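Local atomic coordinates of transglutaminase-like domain-containing protein (Streptococcus suis, PDB entry 4XZ7), a protein that is a transglutaminase that serves the bacterium as an antiphagocytic virulence factor, probably cross-linking proteins by acyl transfer to amines. Residues 200-208 with 218-226; 33-43 with 76-86. One frame throughout, in Å; residues are numbered along the deposited sequence.

Interaction 1: 200-208 with 218-226; sequences KLIESSEAM and KAFVQYVAN
Y223 and F220 both hold CG opposite the backbone N (chi1 -178° and -176°), which sends their rings from helix 218-226 against the last turns of helix 200-205. The Y223 ring lies against the S204-S205 backbone: the backbone N of S205 sits over the centre of one face, and L201 CD2 meets the ring edge at Y223 CE1, 4.0 Å away. Its hydroxyl is approached by carbon, S204 CB standing 3.2 Å from Y223 OH, while S204 OG turns back to bond K200 O.

F220 reaches deeper. Its CE1 lies 3.8 Å from L201 CB and 3.9 Å from I202 CG1, and S205 OG comes to the edge of the ring, 3.8 Å from F220 CD1. The same S205 OG donates to I202 O and accepts from A207 N, an ST turn beside the Schellman motif at E206, the first residue past the helix. A219 CB then packs on A207 CA where the backbones come close.

F220 and V224 also pack on helix 264-277 of the transglutaminase-like domain, as does I202. No hydrogen bond crosses between the segments; the hydroxyls of S204 and S205 find their partners within segment 200-208, so cohesion here rests on apolar and aromatic packing.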
loop_
_atom_site.group_PDB
_atom_site.type_symbol
_atom_site.label_atom_id
_atom_site.label_comp_id
_atom_site.label_asym_id
_atom_site.label_seq_id
_atom_site.Cartn_x
_atom_site.Cartn_y
_atom_site.Cartn_z
ATOM N N LYS B 200 29.670 -6.499 -6.220
ATOM C CA LYS B 200 30.476 -5.757 -5.260
ATOM C C LYS B 200 30.545 -6.465 -3.910
ATOM O O LYS B 200 31.596 -6.447 -3.259
ATOM C CB LYS B 200 29.932 -4.340 -5.090
ATOM C CG LYS B 200 30.455 -3.368 -6.141
ATOM C CD LYS B 200 29.708 -2.041 -6.119
ATOM C CE LYS B 200 30.226 -1.116 -7.210
ATOM N NZ LYS B 200 29.451 0.155 -7.269
ATOM N N LEU B 201 29.446 -7.089 -3.475
ATOM C CA LEU B 201 29.527 -7.879 -2.237
ATOM C C LEU B 201 30.535 -9.020 -2.414
ATOM O O LEU B 201 31.280 -9.341 -1.493
ATOM C CB LEU B 201 28.162 -8.442 -1.819
ATOM C CG LEU B 201 27.090 -7.446 -1.383
ATOM C CD1 LEU B 201 25.774 -8.161 -1.113
ATOM C CD2 LEU B 201 27.548 -6.687 -0.143
ATOM N N ILE B 202 30.558 -9.614 -3.606
ATOM C CA ILE B 202 31.451 -10.724 -3.900
ATOM C C ILE B 202 32.901 -10.266 -3.844
ATOM O O ILE B 202 33.753 -10.939 -3.256
ATOM C CB ILE B 202 31.165 -11.339 -5.285
ATOM C CG1 ILE B 202 29.826 -12.062 -5.269
ATOM C CG2 ILE B 202 32.265 -12.307 -5.675
ATOM C CD1 ILE B 202 29.482 -12.745 -6.565
ATOM N N GLU B 203 33.164 -9.116 -4.456
ATOM C CA GLU B 203 34.480 -8.493 -4.415
ATOM C C GLU B 203 34.887 -8.243 -2.969
ATOM O O GLU B 203 35.970 -8.639 -2.540
ATOM C CB GLU B 203 34.495 -7.173 -5.202
ATOM C CG GLU B 203 34.391 -7.328 -6.720
ATOM C CD GLU B 203 34.064 -6.017 -7.445
ATOM O OE1 GLU B 203 34.287 -4.922 -6.875
ATOM O OE2 GLU B 203 33.570 -6.086 -8.593
ATOM N N SER B 204 34.009 -7.596 -2.214
ATOM C CA SER B 204 34.352 -7.193 -0.855
ATOM C C SER B 204 34.600 -8.410 0.033
ATOM O O SER B 204 35.481 -8.391 0.892
ATOM C CB SER B 204 33.265 -6.310 -0.272
ATOM O OG SER B 204 33.143 -5.124 -1.029
ATOM N N SER B 205 33.856 -9.483 -0.213
ATOM C CA SER B 205 34.020 -10.714 0.548
ATOM C C SER B 205 35.367 -11.401 0.296
ATOM O O SER B 205 35.786 -12.235 1.092
ATOM C CB SER B 205 32.902 -11.697 0.215
ATOM O OG SER B 205 33.200 -12.439 -0.958
ATOM N N GLU B 206 36.004 -11.073 -0.830
ATOM C CA GLU B 206 37.245 -11.708 -1.283
ATOM C C GLU B 206 37.071 -13.206 -1.546
ATOM O O GLU B 206 38.023 -13.979 -1.450
ATOM C CB GLU B 206 38.371 -11.475 -0.271
ATOM C CG GLU B 206 38.628 -9.999 0.021
ATOM C CD GLU B 206 39.808 -9.775 0.952
ATOM O OE1 GLU B 206 40.200 -10.727 1.657
ATOM O OE2 GLU B 206 40.348 -8.649 0.973
ATOM N N ALA B 207 35.855 -13.609 -1.900
ATOM C CA ALA B 207 35.565 -15.018 -2.154
ATOM C C ALA B 207 36.418 -15.584 -3.288
ATOM O O ALA B 207 36.830 -16.738 -3.240
ATOM C CB ALA B 207 34.091 -15.209 -2.463
ATOM N N MET B 208 36.684 -14.771 -4.306
ATOM C CA MET B 208 37.442 -15.243 -5.462
ATOM C C MET B 208 38.896 -15.507 -5.093
ATOM O O MET B 208 39.581 -16.254 -5.776
ATOM C CB MET B 208 37.354 -14.239 -6.615
ATOM C CG MET B 208 36.054 -14.318 -7.410
ATOM S SD MET B 208 35.780 -15.927 -8.196
ATOM C CE MET B 208 36.710 -15.745 -9.719
ATOM N N LYS B 218 32.221 -19.918 2.407
ATOM C CA LYS B 218 32.492 -19.467 3.769
ATOM C C LYS B 218 32.718 -17.953 3.781
ATOM O O LYS B 218 32.056 -17.206 4.516
ATOM C CB LYS B 218 33.711 -20.216 4.339
ATOM C CG LYS B 218 33.897 -20.141 5.842
ATOM C CD LYS B 218 35.294 -20.656 6.254
ATOM C CE LYS B 218 35.552 -22.101 5.815
ATOM N NZ LYS B 218 34.872 -23.112 6.684
ATOM N N ALA B 219 33.621 -17.508 2.916
ATOM C CA ALA B 219 33.980 -16.099 2.825
ATOM C C ALA B 219 32.782 -15.202 2.494
ATOM O O ALA B 219 32.564 -14.174 3.153
ATOM C CB ALA B 219 35.069 -15.915 1.787
ATOM N N PHE B 220 32.008 -15.573 1.475
ATOM C CA PHE B 220 30.878 -14.715 1.099
ATOM C C PHE B 220 29.804 -14.643 2.204
ATOM O O PHE B 220 29.344 -13.559 2.586
ATOM C CB PHE B 220 30.238 -15.178 -0.207
ATOM C CG PHE B 220 29.139 -14.273 -0.666
ATOM C CD1 PHE B 220 29.435 -13.065 -1.274
ATOM C CD2 PHE B 220 27.811 -14.605 -0.447
ATOM C CE1 PHE B 220 28.422 -12.217 -1.680
ATOM C CE2 PHE B 220 26.798 -13.765 -0.839
ATOM C CZ PHE B 220 27.095 -12.569 -1.450
ATOM N N VAL B 221 29.415 -15.814 2.692
ATOM C CA VAL B 221 28.417 -15.956 3.740
ATOM C C VAL B 221 28.789 -15.126 4.965
ATOM O O VAL B 221 27.967 -14.357 5.484
ATOM C CB VAL B 221 28.260 -17.437 4.140
ATOM C CG1 VAL B 221 27.481 -17.572 5.435
ATOM C CG2 VAL B 221 27.582 -18.200 3.036
ATOM N N GLN B 222 30.040 -15.260 5.403
ATOM C CA GLN B 222 30.498 -14.544 6.588
ATOM C C GLN B 222 30.523 -13.042 6.344
ATOM O O GLN B 222 30.121 -12.251 7.210
ATOM C CB GLN B 222 31.883 -15.031 7.022
ATOM C CG GLN B 222 32.209 -14.695 8.477
ATOM C CD GLN B 222 31.299 -15.417 9.483
ATOM O OE1 GLN B 222 30.387 -14.813 10.061
ATOM N NE2 GLN B 222 31.562 -16.706 9.706
ATOM N N TYR B 223 30.979 -12.635 5.163
ATOM C CA TYR B 223 30.982 -11.202 4.862
ATOM C C TYR B 223 29.586 -10.571 4.913
ATOM O O TYR B 223 29.365 -9.519 5.554
ATOM C CB TYR B 223 31.579 -10.934 3.487
ATOM C CG TYR B 223 31.634 -9.451 3.193
ATOM C CD1 TYR B 223 30.605 -8.812 2.511
ATOM C CD2 TYR B 223 32.709 -8.690 3.623
ATOM C CE1 TYR B 223 30.644 -7.465 2.268
ATOM C CE2 TYR B 223 32.767 -7.349 3.372
ATOM C CZ TYR B 223 31.732 -6.740 2.698
ATOM O OH TYR B 223 31.794 -5.397 2.453
ATOM N N VAL B 224 28.649 -11.192 4.206
ATOM C CA VAL B 224 27.298 -10.647 4.166
ATOM C C VAL B 224 26.722 -10.614 5.572
ATOM O O VAL B 224 26.163 -9.601 5.980
ATOM C CB VAL B 224 26.384 -11.446 3.249
ATOM C CG1 VAL B 224 24.902 -11.061 3.484
ATOM C CG2 VAL B 224 26.783 -11.206 1.817
ATOM N N ALA B 225 26.898 -11.700 6.327
ATOM C CA ALA B 225 26.433 -11.732 7.720
ATOM C C ALA B 225 27.051 -10.616 8.560
ATOM O O ALA B 225 26.437 -10.147 9.518
ATOM C CB ALA B 225 26.740 -13.089 8.355
ATOM N N ASN B 226 28.272 -10.204 8.209
ATOM C CA ASN B 226 28.961 -9.137 8.942
ATOM C C ASN B 226 28.681 -7.719 8.453
ATOM O O ASN B 226 29.150 -6.758 9.065
ATOM C CB ASN B 226 30.480 -9.377 8.924
ATOM C CG ASN B 226 30.913 -10.427 9.946
ATOM O OD1 ASN B 226 30.158 -10.759 10.867
ATOM N ND2 ASN B 226 32.119 -10.968 9.776
#

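Interaction 2: 33-43 with 76-86; sequences QRQFHVLKLGF and IHDFPHILVMN
H37, L39 and I82 have the most surface buried where strand 36-40 runs parallel to strand 79-86. The H37 ring has F79 over one face and H81 at its edge. F79 stacks with the centroids 4.3 Å apart and the planes at 29°, F79 CD2 lying above the centre of the imidazole. The edge of H37 turns toward the face of H81 at 82°, and H37 CB rests over the middle of the H81 ring, 3.6 Å from its centroid. H81 is held in turn by its ND1, which bonds F79 O at 2.7 Å in the plane of the imidazole, while I76 CB lies off-centre over the opposite face of H81. The backbone N-H of L50 in strand 48-51 bonds H37 ND1, which helps hold the rotation of the ring.

L39 continues the same face: its CG meets the edge of H81 at CD2, 3.8 Å away, and its CD1 lies beside L83 CD1. Across the sheet, I82 keeps CG1 beside the backbone N (chi1 -65°), and its CD1 reaches F36 CG at 3.6 Å; both side chains touch L56 of helix 53-59.

The backbone pairing runs from H37 N to P80 O through to L41 N to V84 O. Farther on, K40 NZ makes a weak bond of 2.9 Å to N86 OD1, and a water joins L41 O to N86 N. H37 and L39 each use both N and O, bonding the residues on either side of H81 and of L83, the staggered pattern of parallel strands, here inside a mixed beta-sheet with a helix packed on one face.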
loop_
_atom_site.group_PDB
_atom_site.type_symbol
_atom_site.label_atom_id
_atom_site.label_comp_id
_atom_site.label_asym_id
_atom_site.label_seq_id
_atom_site.Cartn_x
_atom_site.Cartn_y
_atom_site.Cartn_z
ATOM N N GLN B 33 20.603 35.998 -13.779
ATOM C CA GLN B 33 20.366 35.267 -12.541
ATOM C C GLN B 33 20.370 33.758 -12.739
ATOM O O GLN B 33 19.628 33.217 -13.565
ATOM C CB GLN B 33 19.044 35.691 -11.905
ATOM C CG GLN B 33 18.915 35.232 -10.452
ATOM C CD GLN B 33 19.839 35.994 -9.524
ATOM O OE1 GLN B 33 20.319 37.067 -9.874
ATOM N NE2 GLN B 33 20.100 35.439 -8.334
ATOM N N ARG B 34 21.183 33.090 -11.923
ATOM C CA ARG B 34 21.533 31.690 -12.110
ATOM C C ARG B 34 20.925 30.814 -11.032
ATOM O O ARG B 34 20.631 29.634 -11.247
ATOM C CB ARG B 34 23.064 31.556 -12.117
ATOM C CG ARG B 34 23.619 30.165 -12.312
ATOM C CD ARG B 34 25.161 30.196 -12.441
ATOM N NE ARG B 34 25.704 28.843 -12.438
ATOM C CZ ARG B 34 25.979 28.153 -11.332
ATOM N NH1 ARG B 34 26.457 26.918 -11.417
ATOM N NH2 ARG B 34 25.775 28.696 -10.139
ATOM N N GLN B 35 20.763 31.388 -9.850
ATOM C CA GLN B 35 20.148 30.657 -8.756
ATOM C C GLN B 35 18.967 31.433 -8.177
ATOM O O GLN B 35 18.976 32.668 -8.134
ATOM C CB GLN B 35 21.178 30.350 -7.668
ATOM C CG GLN B 35 22.349 29.496 -8.147
ATOM C CD GLN B 35 23.426 29.341 -7.087
ATOM O OE1 GLN B 35 23.854 30.316 -6.475
ATOM N NE2 GLN B 35 23.862 28.113 -6.868
ATOM N N PHE B 36 17.962 30.683 -7.730
ATOM C CA PHE B 36 16.702 31.246 -7.262
ATOM C C PHE B 36 16.239 30.505 -6.017
ATOM O O PHE B 36 16.396 29.286 -5.944
ATOM C CB PHE B 36 15.623 31.134 -8.349
ATOM C CG PHE B 36 15.945 31.864 -9.639
ATOM C CD1 PHE B 36 15.501 33.161 -9.842
ATOM C CD2 PHE B 36 16.646 31.236 -10.663
ATOM C CE1 PHE B 36 15.772 33.836 -11.040
ATOM C CE2 PHE B 36 16.923 31.895 -11.865
ATOM C CZ PHE B 36 16.492 33.202 -12.050
ATOM N N HIS B 37 15.656 31.196 -5.035
ATOM C CA HIS B 37 14.943 30.438 -4.010
ATOM C C HIS B 37 13.560 30.165 -4.558
ATOM O O HIS B 37 13.092 30.879 -5.447
ATOM C CB HIS B 37 14.860 31.169 -2.660
ATOM C CG HIS B 37 16.183 31.341 -1.997
ATOM N ND1 HIS B 37 17.257 30.512 -2.263
ATOM C CD2 HIS B 37 16.632 32.265 -1.112
ATOM C CE1 HIS B 37 18.300 30.911 -1.561
ATOM N NE2 HIS B 37 17.953 31.979 -0.859
ATOM N N VAL B 38 12.900 29.135 -4.047
ATOM C CA VAL B 38 11.569 28.811 -4.538
ATOM C C VAL B 38 10.607 28.549 -3.394
ATOM O O VAL B 38 10.863 27.695 -2.545
ATOM C CB VAL B 38 11.575 27.581 -5.465
ATOM C CG1 VAL B 38 10.154 27.309 -5.962
ATOM C CG2 VAL B 38 12.551 27.802 -6.639
ATOM N N LEU B 39 9.508 29.301 -3.384
ATOM C CA LEU B 39 8.449 29.147 -2.397
ATOM C C LEU B 39 7.272 28.458 -3.035
ATOM O O LEU B 39 6.887 28.790 -4.143
ATOM C CB LEU B 39 8.003 30.498 -1.842
ATOM C CG LEU B 39 9.091 31.305 -1.130
ATOM C CD1 LEU B 39 8.590 32.703 -0.775
ATOM C CD2 LEU B 39 9.561 30.557 0.111
ATOM N N LYS B 40 6.699 27.497 -2.327
ATOM C CA LYS B 40 5.485 26.850 -2.787
ATOM C C LYS B 40 4.345 27.285 -1.887
ATOM O O LYS B 40 4.429 27.165 -0.661
ATOM C CB LYS B 40 5.627 25.326 -2.774
ATOM C CG LYS B 40 4.379 24.604 -3.255
ATOM C CD LYS B 40 4.618 23.100 -3.467
ATOM C CE LYS B 40 3.345 22.424 -4.008
ATOM N NZ LYS B 40 3.492 20.964 -4.276
ATOM N N LEU B 41 3.277 27.778 -2.489
ATOM C CA LEU B 41 2.165 28.307 -1.712
ATOM C C LEU B 41 1.524 27.201 -0.905
ATOM O O LEU B 41 1.133 26.169 -1.452
ATOM C CB LEU B 41 1.136 28.965 -2.616
ATOM C CG LEU B 41 1.550 30.239 -3.339
ATOM C CD1 LEU B 41 0.325 30.895 -3.986
ATOM C CD2 LEU B 41 2.243 31.199 -2.358
ATOM N N GLY B 42 1.434 27.422 0.400
ATOM C CA GLY B 42 0.795 26.480 1.299
ATOM C C GLY B 42 1.797 25.687 2.108
ATOM O O GLY B 42 1.409 24.888 2.965
ATOM N N PHE B 43 3.082 25.921 1.861
ATOM C CA PHE B 43 4.143 25.163 2.525
ATOM C C PHE B 43 5.096 26.066 3.295
ATOM O O PHE B 43 5.499 27.110 2.798
ATOM C CB PHE B 43 4.916 24.316 1.489
ATOM C CG PHE B 43 4.099 23.170 0.922
ATOM C CD1 PHE B 43 3.102 23.403 -0.006
ATOM C CD2 PHE B 43 4.310 21.868 1.347
ATOM C CE1 PHE B 43 2.331 22.364 -0.504
ATOM C CE2 PHE B 43 3.550 20.816 0.837
ATOM C CZ PHE B 43 2.553 21.068 -0.078
ATOM N N ILE B 76 13.303 38.844 -1.539
ATOM C CA ILE B 76 13.153 38.575 -0.118
ATOM C C ILE B 76 14.539 38.386 0.482
ATOM O O ILE B 76 15.300 37.533 0.033
ATOM C CB ILE B 76 12.261 37.362 0.140
ATOM C CG1 ILE B 76 10.851 37.606 -0.428
ATOM C CG2 ILE B 76 12.166 37.081 1.635
ATOM C CD1 ILE B 76 9.901 36.448 -0.208
ATOM N N HIS B 77 14.857 39.221 1.469
ATOM C CA HIS B 77 16.210 39.344 2.028
ATOM C C HIS B 77 17.234 39.364 0.919
ATOM O O HIS B 77 18.181 38.581 0.912
ATOM C CB HIS B 77 16.522 38.220 3.012
ATOM C CG HIS B 77 15.795 38.345 4.312
ATOM N ND1 HIS B 77 14.822 37.457 4.708
ATOM C CD2 HIS B 77 15.888 39.266 5.298
ATOM C CE1 HIS B 77 14.351 37.816 5.887
ATOM N NE2 HIS B 77 14.983 38.907 6.270
ATOM N N ASP B 78 17.004 40.276 -0.014
ATOM C CA ASP B 78 17.875 40.529 -1.146
ATOM C C ASP B 78 18.203 39.256 -1.920
ATOM O O ASP B 78 19.319 39.080 -2.388
ATOM C CB ASP B 78 19.142 41.238 -0.677
ATOM C CG ASP B 78 18.907 42.725 -0.432
ATOM O OD1 ASP B 78 19.433 43.257 0.573
ATOM O OD2 ASP B 78 18.183 43.358 -1.241
ATOM N N PHE B 79 17.224 38.368 -2.054
ATOM C CA PHE B 79 17.406 37.246 -2.957
ATOM C C PHE B 79 16.111 36.937 -3.711
ATOM O O PHE B 79 15.016 36.974 -3.139
ATOM C CB PHE B 79 17.902 36.014 -2.199
ATOM C CG PHE B 79 18.740 35.090 -3.048
ATOM C CD1 PHE B 79 20.088 35.346 -3.255
ATOM C CD2 PHE B 79 18.170 33.986 -3.666
ATOM C CE1 PHE B 79 20.853 34.503 -4.057
ATOM C CE2 PHE B 79 18.933 33.138 -4.467
ATOM C CZ PHE B 79 20.271 33.397 -4.662
ATOM N N PRO B 80 16.236 36.672 -5.015
ATOM C CA PRO B 80 15.018 36.472 -5.802
ATOM C C PRO B 80 14.328 35.154 -5.459
ATOM O O PRO B 80 14.946 34.069 -5.400
ATOM C CB PRO B 80 15.507 36.510 -7.259
ATOM C CG PRO B 80 17.023 36.445 -7.207
ATOM C CD PRO B 80 17.449 36.855 -5.836
ATOM N N HIS B 81 13.033 35.271 -5.195
ATOM C CA HIS B 81 12.207 34.125 -4.867
ATOM C C HIS B 81 11.168 33.901 -5.960
ATOM O O HIS B 81 10.456 34.827 -6.350
ATOM C CB HIS B 81 11.509 34.314 -3.519
ATOM C CG HIS B 81 12.409 34.150 -2.330
ATOM N ND1 HIS B 81 13.526 34.927 -2.129
ATOM C CD2 HIS B 81 12.346 33.297 -1.280
ATOM C CE1 HIS B 81 14.119 34.555 -1.001
ATOM N NE2 HIS B 81 13.423 33.570 -0.470
ATOM N N ILE B 82 11.080 32.670 -6.447
ATOM C CA ILE B 82 10.033 32.295 -7.381
ATOM C C ILE B 82 8.883 31.657 -6.616
ATOM O O ILE B 82 9.113 30.848 -5.729
ATOM C CB ILE B 82 10.574 31.336 -8.455
ATOM C CG1 ILE B 82 11.611 32.081 -9.305
ATOM C CG2 ILE B 82 9.418 30.781 -9.307
ATOM C CD1 ILE B 82 12.439 31.199 -10.210
ATOM N N LEU B 83 7.653 32.055 -6.926
ATOM C CA LEU B 83 6.477 31.482 -6.281
ATOM C C LEU B 83 5.846 30.435 -7.174
ATOM O O LEU B 83 5.551 30.717 -8.330
ATOM C CB LEU B 83 5.437 32.559 -5.976
ATOM C CG LEU B 83 5.489 33.411 -4.705
ATOM C CD1 LEU B 83 6.885 33.624 -4.221
ATOM C CD2 LEU B 83 4.839 34.749 -5.016
ATOM N N VAL B 84 5.600 29.246 -6.635
ATOM C CA VAL B 84 4.898 28.216 -7.392
ATOM C C VAL B 84 3.734 27.658 -6.586
ATOM O O VAL B 84 3.635 27.899 -5.391
ATOM C CB VAL B 84 5.833 27.055 -7.762
ATOM C CG1 VAL B 84 6.995 27.560 -8.553
ATOM C CG2 VAL B 84 6.319 26.354 -6.476
ATOM N N MET B 85 2.864 26.884 -7.230
ATOM C CA MET B 85 1.804 26.204 -6.491
ATOM C C MET B 85 1.408 24.934 -7.225
ATOM O O MET B 85 1.610 24.843 -8.435
ATOM C CB MET B 85 0.597 27.123 -6.297
ATOM C CG MET B 85 -0.199 27.377 -7.543
ATOM S SD MET B 85 -1.659 28.411 -7.311
ATOM C CE MET B 85 -2.270 28.368 -8.981
ATOM N N ASN B 86 0.878 23.956 -6.485
ATOM C CA ASN B 86 0.411 22.696 -7.067
ATOM C C ASN B 86 -0.525 22.941 -8.233
ATOM O O ASN B 86 -1.399 23.812 -8.164
ATOM C CB ASN B 86 -0.281 21.831 -6.011
ATOM C CG ASN B 86 0.633 20.755 -5.448
ATOM O OD1 ASN B 86 1.411 20.142 -6.184
ATOM N ND2 ASN B 86 0.553 20.525 -4.135
HETATM O O HOH W 1 0.613 24.601 -3.768
#

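How the interactions relate
The two contacts lie on opposite sides of the chain's centre, their centres about 49 Å apart, and share no helix or strand. Interaction 2 belongs to the N-terminal part of the chain and joins two strands of a mixed sheet, whereas interaction 1 joins two successive helices of the transglutaminase-like domain. Both are partly buried, but the sheet contact covers 950 Å² against 411 Å² for the helix pair. Their chemistry follows the secondary structure: neighbouring strands are joined by backbone hydrogen bonds, with an aromatic cluster added on one face, while the helices keep their backbone bonds to themselves and meet through side chains packed on one another and on the backbone of S204 to A207.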